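Long-range contacts in Rnh (Ribonuclease H) (Chlorobaculum tepidum, PDB 3H08), which probably cleaves the RNA strand of RNA-DNA hybrids endonucleolytically with the help of magnesium, leaving 5'-phosphomonoester ends: residues K3-I7 and G55-E61; I7-G11 and Y130-D135; G20-A24 and M47-A51; Y73-M78 and W105-L109. The protein carries 3 engineered substitutions. All coordinates share one frame; numbering follows the deposited sequence. Where two conformers were deposited one is given.

Contact 1. Residues K3-I7 and G55-E61; sequences KTITI and GLEALKE
Two torsions of Glu61 turn its carboxylate back toward Lys3: chi1 of 69° places CG between the backbone N and the carbonyl carbon, and chi2 of -92° then bends the chain. Lys3 does the reverse, running fully extended beyond CG, and meets the glutamate at about a right angle. The salt bridge from Lys3 NZ to Glu61 OE2 is long, 3.5 Å, and the same oxygen lies just as near the methylenes, with Lys3 CE 3.4 Å from Glu61 OE2. The carboxylate oxygen thus rests against the end of the lysine chain as well as facing its charge.

Deeper in, the side chains that meet are apolar, and one of them also lies against a backbone carbonyl. In the conformer given, Leu59 CD2 touches both branches of Ile5, with Ile5 CG2 at 3.8 Å, as the two side chains slide past each other in opposite directions. Ile7 extends its CG1 branch, chi2 -176°, and carries CD1 across to three neighbours: Gly55 O at 3.8 Å, and Leu56 CD2 and Leu59 CD1, each at 4.2 Å. Within 55-61, Leu59 N bonds to Leu56 O, so the backbone is still turning where Leu59 reaches the strand.

In the RNase H fold this joins the first part of the central strand 4-13 to helix 44-57 and the chain that follows it. Leu26 and Val65, on the two strands flanking 4-13, each touch both Ile7 and Leu59. With no hydrogen bond crossing between the segments, cohesion here rests mainly on apolar burial, and the partly exposed ion pair at its border probably adds only a modest attraction.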
loop_
_atom_site.group_PDB
_atom_site.type_symbol
_atom_site.label_atom_id
_atom_site.label_comp_id
_atom_site.label_asym_id
_atom_site.label_seq_id
_atom_site.Cartn_x
_atom_site.Cartn_y
_atom_site.Cartn_z
ATOM N N LYS A 3 -18.092 1.058 8.233
ATOM C CA LYS A 3 -17.233 0.024 8.873
ATOM C C LYS A 3 -15.837 0.594 9.083
ATOM O O LYS A 3 -15.364 1.383 8.254
ATOM C CB LYS A 3 -17.082 -1.205 7.974
ATOM C CG LYS A 3 -18.325 -1.966 7.531
ATOM C CD LYS A 3 -17.844 -3.139 6.651
ATOM C CE LYS A 3 -18.940 -3.964 6.042
ATOM N NZ LYS A 3 -18.287 -5.089 5.302
ATOM N N THR A 4 -15.179 0.211 10.174
ATOM C CA THR A 4 -13.727 0.431 10.290
ATOM C C THR A 4 -13.015 -0.858 9.947
ATOM O O THR A 4 -13.187 -1.906 10.615
ATOM C CB THR A 4 -13.273 0.899 11.668
ATOM O OG1 THR A 4 -13.938 2.125 12.005
ATOM C CG2 THR A 4 -11.761 1.078 11.690
ATOM N N ILE A 5 -12.223 -0.780 8.878
ATOM C CA ILE A 5 -11.511 -1.906 8.288
ATOM C C ILE A 5 -10.021 -1.707 8.464
ATOM O O ILE A 5 -9.484 -0.671 8.076
ATOM C CB ILE A 5 -11.774 -1.992 6.749
ATOM C CG1 ILE A 5 -13.259 -1.884 6.441
ATOM C CG2 ILE A 5 -11.212 -3.264 6.181
ATOM C CD1 ILE A 5 -14.110 -2.935 7.107
ATOM N N THR A 6 -9.330 -2.731 8.956
ATOM C CA THR A 6 -7.892 -2.625 9.159
ATOM C C THR A 6 -7.218 -3.359 7.983
ATOM O O THR A 6 -7.609 -4.460 7.639
ATOM C CB THR A 6 -7.523 -3.188 10.524
ATOM O OG1 THR A 6 -8.248 -2.479 11.526
ATOM C CG2 THR A 6 -6.028 -3.091 10.789
ATOM N N ILE A 7 -6.233 -2.705 7.358
ATOM C CA ILE A 7 -5.562 -3.238 6.189
ATOM C C ILE A 7 -4.077 -3.249 6.451
ATOM O O ILE A 7 -3.501 -2.263 6.891
ATOM C CB ILE A 7 -5.884 -2.418 4.908
ATOM C CG1 ILE A 7 -7.387 -2.283 4.751
ATOM C CG2 ILE A 7 -5.253 -3.048 3.717
ATOM C CD1 ILE A 7 -7.804 -1.584 3.498
ATOM N N GLY A 55 -5.211 -2.720 -1.777
ATOM C CA GLY A 55 -5.940 -2.932 -0.555
ATOM C C GLY A 55 -7.154 -2.021 -0.480
ATOM O O GLY A 55 -8.244 -2.451 -0.155
ATOM N N LEU A 56 -6.953 -0.732 -0.728
ATOM C CA LEU A 56 -8.064 0.213 -0.683
ATOM C C LEU A 56 -9.090 -0.059 -1.791
ATOM O O LEU A 56 -10.285 0.095 -1.563
ATOM C CB LEU A 56 -7.549 1.649 -0.713
ATOM C CG LEU A 56 -6.761 2.068 0.539
ATOM C CD1 LEU A 56 -6.032 3.375 0.271
ATOM C CD2 LEU A 56 -7.630 2.195 1.755
ATOM N N GLU A 57 -8.626 -0.440 -2.976
ATOM C CA GLU A 57 -9.530 -0.766 -4.086
ATOM C C GLU A 57 -10.414 -1.980 -3.782
ATOM O O GLU A 57 -11.481 -2.128 -4.376
ATOM C CB GLU A 57 -8.754 -1.000 -5.361
ATOM C CG GLU A 57 -8.263 0.266 -5.985
ATOM C CD GLU A 57 -7.514 0.083 -7.305
ATOM O OE1 GLU A 57 -7.111 -1.041 -7.655
ATOM O OE2 GLU A 57 -7.338 1.116 -8.009
ATOM N N ALA A 58 -9.964 -2.830 -2.859
ATOM C CA ALA A 58 -10.701 -4.060 -2.489
ATOM C C ALA A 58 -11.885 -3.790 -1.574
ATOM O O ALA A 58 -12.743 -4.644 -1.389
ATOM C CB ALA A 58 -9.781 -5.047 -1.843
ATOM N N LEU A 59 -11.968 -2.595 -1.037
ATOM C CA LEU A 59 -13.113 -2.225 -0.229
ATOM C C LEU A 59 -14.341 -1.998 -1.129
ATOM O O LEU A 59 -14.267 -1.282 -2.123
ATOM C CB LEU A 59 -12.793 -0.973 0.548
ATOM C CG LEU A 59 -11.637 -1.066 1.521
ATOM C CD1 LEU A 59 -11.207 0.310 1.938
ATOM C CD2 LEU A 59 -11.989 -1.860 2.701
ATOM N N LYS A 60 -15.476 -2.577 -0.757
ATOM C CA LYS A 60 -16.661 -2.524 -1.576
ATOM C C LYS A 60 -17.474 -1.237 -1.379
ATOM O O LYS A 60 -18.257 -0.847 -2.252
ATOM C CB LYS A 60 -17.575 -3.708 -1.244
ATOM C CG LYS A 60 -16.896 -5.056 -1.297
ATOM C CD LYS A 60 -17.861 -6.150 -0.883
ATOM C CE LYS A 60 -17.158 -7.372 -0.363
ATOM N NZ LYS A 60 -18.094 -8.557 -0.392
ATOM N N GLU A 61 -17.342 -0.642 -0.195
ATOM C CA GLU A 61 -18.048 0.573 0.143
ATOM C C GLU A 61 -17.097 1.540 0.846
ATOM O O GLU A 61 -16.061 1.127 1.330
ATOM C CB GLU A 61 -19.269 0.259 1.000
ATOM C CG GLU A 61 -18.987 -0.241 2.398
ATOM C CD GLU A 61 -18.918 -1.782 2.528
ATOM O OE1 GLU A 61 -19.762 -2.490 1.932
ATOM O OE2 GLU A 61 -18.016 -2.275 3.249
#

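Contact 2. Residues I7-G11 and Y130-D135; sequences IYTDG and YNSRAD. Engineered in segment 130-135: Ala134 (natural residue Cys).
Tyr8 and Tyr130 meet where helix 129-144 packs on the central strand of the RNase H fold. Tyr130 CB sits almost over the middle of the Tyr8 ring, 3.3 Å from its centroid and 7° off the ring normal, a CH-pi contact. The two side chains lie side by side and point the same way, their ring planes tilted by 31°.

Two residues further along the strand, Asp10 and Asp135 also run side by side. Their OD1 atoms approach to 3.0 Å although both are acceptors, and Asp135 OD1 is 3.3 Å from Asp10 OD2. Such crowding suits a metal site: both aspartates are predicted magnesium ligands, as are Glu48 and Asp70 nearby. A bound magnesium ion is in the neighbourhood, about 4 Å from the Asp10 side chain, a distance that does not by itself establish direct coordination.

A second shell surrounds these groups. Asp135 OD2 makes a salt bridge to Arg139 one helical turn on. Asn128 OD1 accepts a hydrogen bond from Asn131 N at the start of the helix, and Tyr68 of the next strand meets the Tyr8 ring.

Between the tyrosine pair and the acidic pair the helix comes right down on the strand: CB of Ala134, an engineered residue in place of cysteine, rests 3.5 Å from Tyr8 O.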
loop_
_atom_site.group_PDB
_atom_site.type_symbol
_atom_site.label_atom_id
_atom_site.label_comp_id
_atom_site.label_asym_id
_atom_site.label_seq_id
_atom_site.Cartn_x
_atom_site.Cartn_y
_atom_site.Cartn_z
ATOM N N ILE A 7 -6.233 -2.705 7.358
ATOM C CA ILE A 7 -5.562 -3.238 6.189
ATOM C C ILE A 7 -4.077 -3.249 6.451
ATOM O O ILE A 7 -3.501 -2.263 6.891
ATOM C CB ILE A 7 -5.884 -2.418 4.908
ATOM C CG1 ILE A 7 -7.387 -2.283 4.751
ATOM C CG2 ILE A 7 -5.253 -3.048 3.717
ATOM C CD1 ILE A 7 -7.804 -1.584 3.498
ATOM N N TYR A 8 -3.468 -4.388 6.148
ATOM C CA TYR A 8 -2.035 -4.623 6.303
ATOM C C TYR A 8 -1.453 -4.821 4.919
ATOM O O TYR A 8 -1.908 -5.672 4.181
ATOM C CB TYR A 8 -1.800 -5.834 7.157
ATOM C CG TYR A 8 -2.423 -5.751 8.520
ATOM C CD1 TYR A 8 -1.713 -5.236 9.594
ATOM C CD2 TYR A 8 -3.738 -6.171 8.745
ATOM C CE1 TYR A 8 -2.268 -5.164 10.862
ATOM C CE2 TYR A 8 -4.290 -6.093 9.995
ATOM C CZ TYR A 8 -3.564 -5.570 11.054
ATOM O OH TYR A 8 -4.107 -5.541 12.334
ATOM N N THR A 9 -0.486 -4.006 4.551
ATOM C CA THR A 9 0.031 -4.004 3.190
ATOM C C THR A 9 1.544 -4.234 3.179
ATOM O O THR A 9 2.281 -3.761 4.075
ATOM C CB THR A 9 -0.325 -2.679 2.461
ATOM O OG1 THR A 9 0.402 -1.584 3.039
ATOM C CG2 THR A 9 -1.794 -2.414 2.525
ATOM N N ASP A 10 2.034 -4.871 2.113
ATOM C CA ASP A 10 3.478 -5.093 1.926
ATOM C C ASP A 10 3.792 -5.204 0.460
ATOM O O ASP A 10 3.017 -5.734 -0.304
ATOM C CB ASP A 10 3.982 -6.374 2.653
ATOM C CG ASP A 10 5.540 -6.454 2.786
ATOM O OD1 ASP A 10 6.243 -6.653 1.747
ATOM O OD2 ASP A 10 6.081 -6.448 3.948
ATOM N N GLY A 11 4.978 -4.742 0.090
ATOM C CA GLY A 11 5.475 -4.962 -1.245
ATOM C C GLY A 11 6.910 -5.410 -1.191
ATOM O O GLY A 11 7.622 -5.110 -0.235
ATOM N N TYR A 130 -0.000 -10.120 10.754
ATOM C CA TYR A 130 -0.820 -9.679 9.612
ATOM C C TYR A 130 0.019 -9.011 8.540
ATOM O O TYR A 130 -0.067 -9.365 7.369
ATOM C CB TYR A 130 -1.972 -8.832 10.097
ATOM C CG TYR A 130 -2.728 -9.522 11.224
ATOM C CD1 TYR A 130 -3.553 -10.627 10.972
ATOM C CD2 TYR A 130 -2.555 -9.123 12.531
ATOM C CE1 TYR A 130 -4.228 -11.275 12.020
ATOM C CE2 TYR A 130 -3.220 -9.756 13.578
ATOM C CZ TYR A 130 -4.056 -10.836 13.314
ATOM O OH TYR A 130 -4.697 -11.475 14.357
ATOM N N ASN A 131 0.892 -8.085 8.919
ATOM C CA ASN A 131 1.891 -7.629 7.953
ATOM C C ASN A 131 2.774 -8.755 7.493
ATOM O O ASN A 131 3.162 -8.784 6.351
ATOM C CB ASN A 131 2.735 -6.467 8.487
ATOM C CG ASN A 131 2.018 -5.159 8.408
ATOM O OD1 ASN A 131 1.857 -4.561 7.291
ATOM N ND2 ASN A 131 1.583 -4.690 9.528
ATOM N N SER A 132 3.108 -9.702 8.378
ATOM C CA SER A 132 3.932 -10.821 7.931
ATOM C C SER A 132 3.210 -11.609 6.839
ATOM O O SER A 132 3.832 -12.074 5.870
ATOM C CB SER A 132 4.237 -11.739 9.081
ATOM O OG SER A 132 5.150 -11.129 9.975
ATOM N N ARG A 133 1.914 -11.805 7.015
ATOM C CA ARG A 133 1.140 -12.534 5.995
ATOM C C ARG A 133 1.088 -11.764 4.685
ATOM O O ARG A 133 1.259 -12.360 3.603
ATOM C CB ARG A 133 -0.281 -12.870 6.507
ATOM C CG ARG A 133 -1.164 -13.540 5.490
ATOM C CD ARG A 133 -0.612 -14.854 5.040
ATOM N NE ARG A 133 -1.571 -15.527 4.187
ATOM C CZ ARG A 133 -1.283 -16.496 3.357
ATOM N NH1 ARG A 133 -0.062 -16.962 3.289
ATOM N NH2 ARG A 133 -2.241 -17.053 2.638
ATOM N N ALA A 134 0.879 -10.457 4.767
ATOM C CA ALA A 134 0.900 -9.598 3.590
ATOM C C ALA A 134 2.248 -9.718 2.842
ATOM O O ALA A 134 2.272 -9.810 1.592
ATOM C CB ALA A 134 0.607 -8.158 3.987
ATOM N N ASP A 135 3.347 -9.697 3.593
ATOM C CA ASP A 135 4.691 -9.892 3.030
ATOM C C ASP A 135 4.829 -11.258 2.338
ATOM O O ASP A 135 5.359 -11.357 1.211
ATOM C CB ASP A 135 5.707 -9.718 4.141
ATOM C CG ASP A 135 7.154 -9.896 3.655
ATOM O OD1 ASP A 135 7.600 -9.101 2.787
ATOM O OD2 ASP A 135 7.802 -10.831 4.105
#

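Contact 3. Residues G20-A24 and M47-A51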
loop_
_atom_site.group_PDB
_atom_site.type_symbol
_atom_site.label_atom_id
_atom_site.label_comp_id
_atom_site.label_asym_id
_atom_site.label_seq_id
_atom_site.Cartn_x
_atom_site.Cartn_y
_atom_site.Cartn_z
ATOM N N GLY A 20 8.591 -7.997 -8.965
ATOM C CA GLY A 20 8.019 -7.593 -7.711
ATOM C C GLY A 20 6.652 -8.143 -7.446
ATOM O O GLY A 20 5.986 -8.676 -8.321
ATOM N N GLY A 21 6.234 -8.010 -6.201
ATOM C CA GLY A 21 4.905 -8.404 -5.801
ATOM C C GLY A 21 4.386 -7.516 -4.696
ATOM O O GLY A 21 5.138 -6.813 -4.015
ATOM N N TRP A 22 3.082 -7.608 -4.497
ATOM C CA TRP A 22 2.411 -6.899 -3.440
ATOM C C TRP A 22 1.369 -7.808 -2.810
ATOM O O TRP A 22 0.853 -8.737 -3.445
ATOM C CB TRP A 22 1.742 -5.587 -3.962
ATOM C CG TRP A 22 0.859 -5.799 -5.137
ATOM C CD1 TRP A 22 1.209 -5.751 -6.464
ATOM C CD2 TRP A 22 -0.517 -6.177 -5.113
ATOM N NE1 TRP A 22 0.134 -6.063 -7.248
ATOM C CE2 TRP A 22 -0.933 -6.339 -6.445
ATOM C CE3 TRP A 22 -1.450 -6.372 -4.094
ATOM C CZ2 TRP A 22 -2.216 -6.702 -6.771
ATOM C CZ3 TRP A 22 -2.700 -6.781 -4.440
ATOM C CH2 TRP A 22 -3.078 -6.910 -5.755
ATOM N N GLY A 23 1.015 -7.482 -1.571
ATOM C CA GLY A 23 0.021 -8.239 -0.861
ATOM C C GLY A 23 -0.707 -7.336 0.119
ATOM O O GLY A 23 -0.157 -6.347 0.616
ATOM N N ALA A 24 -1.948 -7.670 0.394
ATOM C CA ALA A 24 -2.724 -6.951 1.394
ATOM C C ALA A 24 -3.670 -7.929 2.085
ATOM O O ALA A 24 -4.248 -8.808 1.449
ATOM C CB ALA A 24 -3.500 -5.786 0.775
ATOM N N MET A 47 5.967 -1.145 -5.395
ATOM C CA MET A 47 5.171 -2.260 -4.854
ATOM C C MET A 47 4.550 -1.917 -3.474
ATOM O O MET A 47 3.468 -2.351 -3.174
ATOM C CB MET A 47 5.985 -3.528 -4.761
ATOM C CG MET A 47 6.354 -4.115 -6.095
ATOM S SD MET A 47 4.943 -4.735 -7.071
ATOM C CE MET A 47 4.511 -3.290 -7.987
ATOM N N GLU A 48 5.259 -1.129 -2.681
ATOM C CA GLU A 48 4.744 -0.605 -1.418
ATOM C C GLU A 48 3.505 0.231 -1.639
ATOM O O GLU A 48 2.524 0.090 -0.913
ATOM C CB GLU A 48 5.830 0.217 -0.719
ATOM C CG GLU A 48 6.988 -0.664 -0.222
ATOM C CD GLU A 48 8.277 0.108 0.172
ATOM O OE1 GLU A 48 8.309 1.367 0.291
ATOM O OE2 GLU A 48 9.301 -0.576 0.372
ATOM N N LEU A 49 3.535 1.116 -2.640
ATOM C CA LEU A 49 2.349 1.934 -2.941
ATOM C C LEU A 49 1.249 1.072 -3.515
ATOM O O LEU A 49 0.084 1.229 -3.163
ATOM C CB LEU A 49 2.687 3.024 -3.923
ATOM C CG LEU A 49 3.664 4.099 -3.500
ATOM C CD1 LEU A 49 3.642 5.205 -4.537
ATOM C CD2 LEU A 49 3.304 4.653 -2.179
ATOM N N MET A 50 1.611 0.186 -4.434
ATOM C CA MET A 50 0.602 -0.672 -5.081
ATOM C C MET A 50 -0.163 -1.511 -4.071
ATOM O O MET A 50 -1.368 -1.727 -4.177
ATOM C CB MET A 50 1.242 -1.556 -6.140
ATOM C CG MET A 50 0.214 -2.239 -6.991
ATOM S SD MET A 50 -0.627 -1.089 -8.074
ATOM C CE MET A 50 0.678 -0.680 -9.220
ATOM N N ALA A 51 0.535 -2.028 -3.068
ATOM C CA ALA A 51 -0.165 -2.820 -2.036
ATOM C C ALA A 51 -1.271 -2.005 -1.358
ATOM O O ALA A 51 -2.347 -2.506 -1.125
ATOM C CB ALA A 51 0.786 -3.335 -1.067
#
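Met47 O takes the helical hydrogen bond from Ala51 N, 3.0 Å long, and the same oxygen has Trp22 CB packed against it at 3.8 Å. No hydrogen bond passes between strand and helix, so everything across the boundary is packing, and it centres on the indole of Trp22. Its CG lies between the backbone N and the carbonyl carbon, chi1 52°, which lays the ring beside the helix, within range of both methionines.

One methionine takes a face of the ring, the other its edge. Met50 puts its CG over one face of the five-membered ring, 3.9 Å from the centroid and 20° off the normal, in a CH-pi contact; its SD stands above that face too, but at a distance. Met47, bent at both chi2 and chi3, brings its SD to the edge instead, in the ring plane and 3.9 Å from Trp22 CD1. Both are Met-aromatic contacts.

Elsewhere the strand backbone does the touching. Gly21 O lies 3.5 Å from Met47 CB, and Gly23 O lies 3.6 Å from Ala51 CB, which also meets Trp22 CB. At Gly20 a side chain would point at the helix and run into Met47 CG, and the glycine has none. The axes of the two segments come within 7.2 Å of each other.

Glu48 points away from the strand, its OE1 hydrogen-bonded to Ser71 OG; it is a predicted magnesium ligand. This strand-helix packing sits beside the predicted magnesium site, in the active-site part of the RNase H fold.

Contact 4. Residues Y73-M78 and W105-L109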
loop_
_atom_site.group_PDB
_atom_site.type_symbol
_atom_site.label_atom_id
_atom_site.label_comp_id
_atom_site.label_asym_id
_atom_site.label_seq_id
_atom_site.Cartn_x
_atom_site.Cartn_y
_atom_site.Cartn_z
ATOM N N TYR A 73 8.238 5.370 2.787
ATOM C CA TYR A 73 7.898 6.121 1.583
ATOM C C TYR A 73 6.439 6.481 1.573
ATOM O O TYR A 73 6.073 7.627 1.416
ATOM C CB TYR A 73 8.277 5.270 0.363
ATOM C CG TYR A 73 8.034 5.911 -0.981
ATOM C CD1 TYR A 73 8.665 7.102 -1.341
ATOM C CD2 TYR A 73 7.193 5.308 -1.923
ATOM C CE1 TYR A 73 8.439 7.684 -2.603
ATOM C CE2 TYR A 73 7.017 5.853 -3.170
ATOM C CZ TYR A 73 7.619 7.028 -3.510
ATOM O OH TYR A 73 7.395 7.566 -4.764
ATOM N N LEU A 74 5.595 5.479 1.762
ATOM C CA LEU A 74 4.176 5.713 1.836
ATOM C C LEU A 74 3.771 6.503 3.053
ATOM O O LEU A 74 3.046 7.517 2.973
ATOM C CB LEU A 74 3.434 4.382 1.822
ATOM C CG LEU A 74 1.912 4.401 2.027
ATOM C CD1 LEU A 74 1.215 5.162 0.890
ATOM C CD2 LEU A 74 1.388 3.018 2.176
ATOM N N VAL A 75 4.149 6.000 4.213
ATOM C CA VAL A 75 3.597 6.553 5.440
ATOM C C VAL A 75 4.065 7.996 5.677
ATOM O O VAL A 75 3.282 8.856 6.059
ATOM C CB VAL A 75 3.905 5.643 6.663
ATOM C CG1 VAL A 75 3.433 6.321 7.952
ATOM C CG2 VAL A 75 3.302 4.309 6.485
ATOM N N ASN A 76 5.320 8.285 5.377
ATOM C CA ASN A 76 5.804 9.661 5.508
ATOM C C ASN A 76 5.067 10.608 4.568
ATOM O O ASN A 76 4.736 11.722 4.941
ATOM C CB ASN A 76 7.288 9.741 5.253
ATOM C CG ASN A 76 8.094 9.104 6.359
ATOM O OD1 ASN A 76 7.587 8.881 7.465
ATOM N ND2 ASN A 76 9.349 8.812 6.077
ATOM N N ALA A 77 4.795 10.178 3.332
ATOM C CA ALA A 77 4.130 11.062 2.387
ATOM C C ALA A 77 2.761 11.434 2.907
ATOM O O ALA A 77 2.284 12.525 2.694
ATOM C CB ALA A 77 3.987 10.408 1.046
ATOM N N MET A 78 2.101 10.485 3.544
ATOM C CA MET A 78 0.742 10.734 4.001
ATOM C C MET A 78 0.723 11.489 5.324
ATOM O O MET A 78 -0.167 12.317 5.556
ATOM C CB MET A 78 -0.001 9.404 4.190
ATOM C CG MET A 78 -0.007 8.488 2.972
ATOM S SD MET A 78 -0.594 9.362 1.495
ATOM C CE MET A 78 -2.262 9.815 1.914
ATOM N N TRP A 105 0.616 7.845 -6.929
ATOM C CA TRP A 105 0.138 8.873 -5.991
ATOM C C TRP A 105 -1.243 9.424 -6.370
ATOM O O TRP A 105 -2.040 9.713 -5.481
ATOM C CB TRP A 105 1.142 10.009 -5.810
ATOM C CG TRP A 105 2.380 9.592 -5.152
ATOM C CD1 TRP A 105 3.615 9.513 -5.718
ATOM C CD2 TRP A 105 2.528 9.101 -3.804
ATOM N NE1 TRP A 105 4.542 9.074 -4.807
ATOM C CE2 TRP A 105 3.903 8.801 -3.623
ATOM C CE3 TRP A 105 1.654 8.918 -2.739
ATOM C CZ2 TRP A 105 4.410 8.335 -2.411
ATOM C CZ3 TRP A 105 2.173 8.473 -1.529
ATOM C CH2 TRP A 105 3.523 8.161 -1.393
ATOM N N GLN A 106 -1.554 9.546 -7.657
ATOM C CA GLN A 106 -2.870 10.036 -8.071
ATOM C C GLN A 106 -3.955 9.066 -7.660
ATOM O O GLN A 106 -5.071 9.467 -7.329
ATOM C CB GLN A 106 -2.905 10.241 -9.581
ATOM C CG GLN A 106 -2.209 11.515 -9.973
ATOM C CD GLN A 106 -1.929 11.638 -11.455
ATOM O OE1 GLN A 106 -1.678 12.730 -11.934
ATOM N NE2 GLN A 106 -1.950 10.518 -12.179
ATOM N N GLU A 107 -3.642 7.785 -7.733
ATOM C CA GLU A 107 -4.591 6.762 -7.313
ATOM C C GLU A 107 -4.827 6.845 -5.811
ATOM O O GLU A 107 -5.960 6.756 -5.357
ATOM C CB GLU A 107 -4.094 5.373 -7.699
ATOM C CG GLU A 107 -4.348 5.021 -9.102
ATOM C CD GLU A 107 -5.845 5.023 -9.379
ATOM O OE1 GLU A 107 -6.574 4.164 -8.806
ATOM O OE2 GLU A 107 -6.298 5.913 -10.105
ATOM N N ILE A 108 -3.756 7.032 -5.057
ATOM C CA ILE A 108 -3.849 7.130 -3.604
ATOM C C ILE A 108 -4.633 8.365 -3.192
ATOM O O ILE A 108 -5.383 8.315 -2.214
ATOM C CB ILE A 108 -2.443 7.114 -2.944
ATOM C CG1 ILE A 108 -1.795 5.750 -3.158
ATOM C CG2 ILE A 108 -2.543 7.452 -1.450
ATOM C CD1 ILE A 108 -0.298 5.694 -2.829
ATOM N N LEU A 109 -4.484 9.469 -3.931
ATOM C CA LEU A 109 -5.322 10.655 -3.696
ATOM C C LEU A 109 -6.817 10.342 -3.838
ATOM O O LEU A 109 -7.627 10.756 -3.002
ATOM C CB LEU A 109 -4.924 11.771 -4.645
ATOM C CG LEU A 109 -3.695 12.494 -4.197
ATOM C CD1 LEU A 109 -3.213 13.392 -5.349
ATOM C CD2 LEU A 109 -3.961 13.326 -2.957
#
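This is a buried helix-to-helix contact in which the indole of Trp105, on helix 102-114, enters helix 72-79 as a knob among Tyr73, Leu74, Ala77 and Met78. The segment axes stay 12.7 Å apart, and large side chains span the distance. Tyr73 CG stands anti to the backbone N, chi1 -178°, which swings the phenol out beside the indole. Trp105 NE1 then gives its hydrogen to Tyr73 OH, a bond of 3.2 Å that is rather bent, 146° at the hydrogen, with the oxygen slightly tilted from the indole plane. Alongside that bond the six-membered ring of Trp105 turns its edge to the phenol face, the planes at 63° and CZ2 3.6 Å from Tyr73 CZ. The indole is thus held both by its N-H and by its benzene edge.

In the RNase H fold these two helices flank the connection containing helix 82-88, the region corresponding to the basic protrusion of the Escherichia coli enzyme. Trp86 from that helix meets Trp105 edge-to-face.

At its far end the indole packs tightly, with CH2 only 3.3 Å from Ala77 CB. Met78, bent at chi2 and chi3, runs past it in the opposite sense and sets SD near the indole edge, 4.2 Å from Trp105 CZ3. In the conformer given for Ile108, the same sulfur reaches Ile108 CG2 at 4.0 Å. The other branch of that isoleucine extends to Leu74, where the CD1 atoms of Ile108 and Leu74 meet at 4.1 Å.

In the fold
From the N terminus, strand 4-13 enters contacts 1 and 2 in turn, sharing Ile7. Contact 3, between strand 18-28 and helix 44-57, closes first, nested in the loop that contact 1 closes just after, at the end of that helix. Contact 4 then opens and closes farther along, in series with both. Contact 2 closes last, on helix 129-144, with contacts 3 and 4 nested inside its loop. Strand 4-13 thereby faces helix 44-57 on one side of the sheet and helix 129-144 on the other. Asp10 O to Gly23 N, 2.9 Å, probably hydrogen-bonds contacts 2 and 3 together, and Leu49 in 47-51 packs onto contact 4.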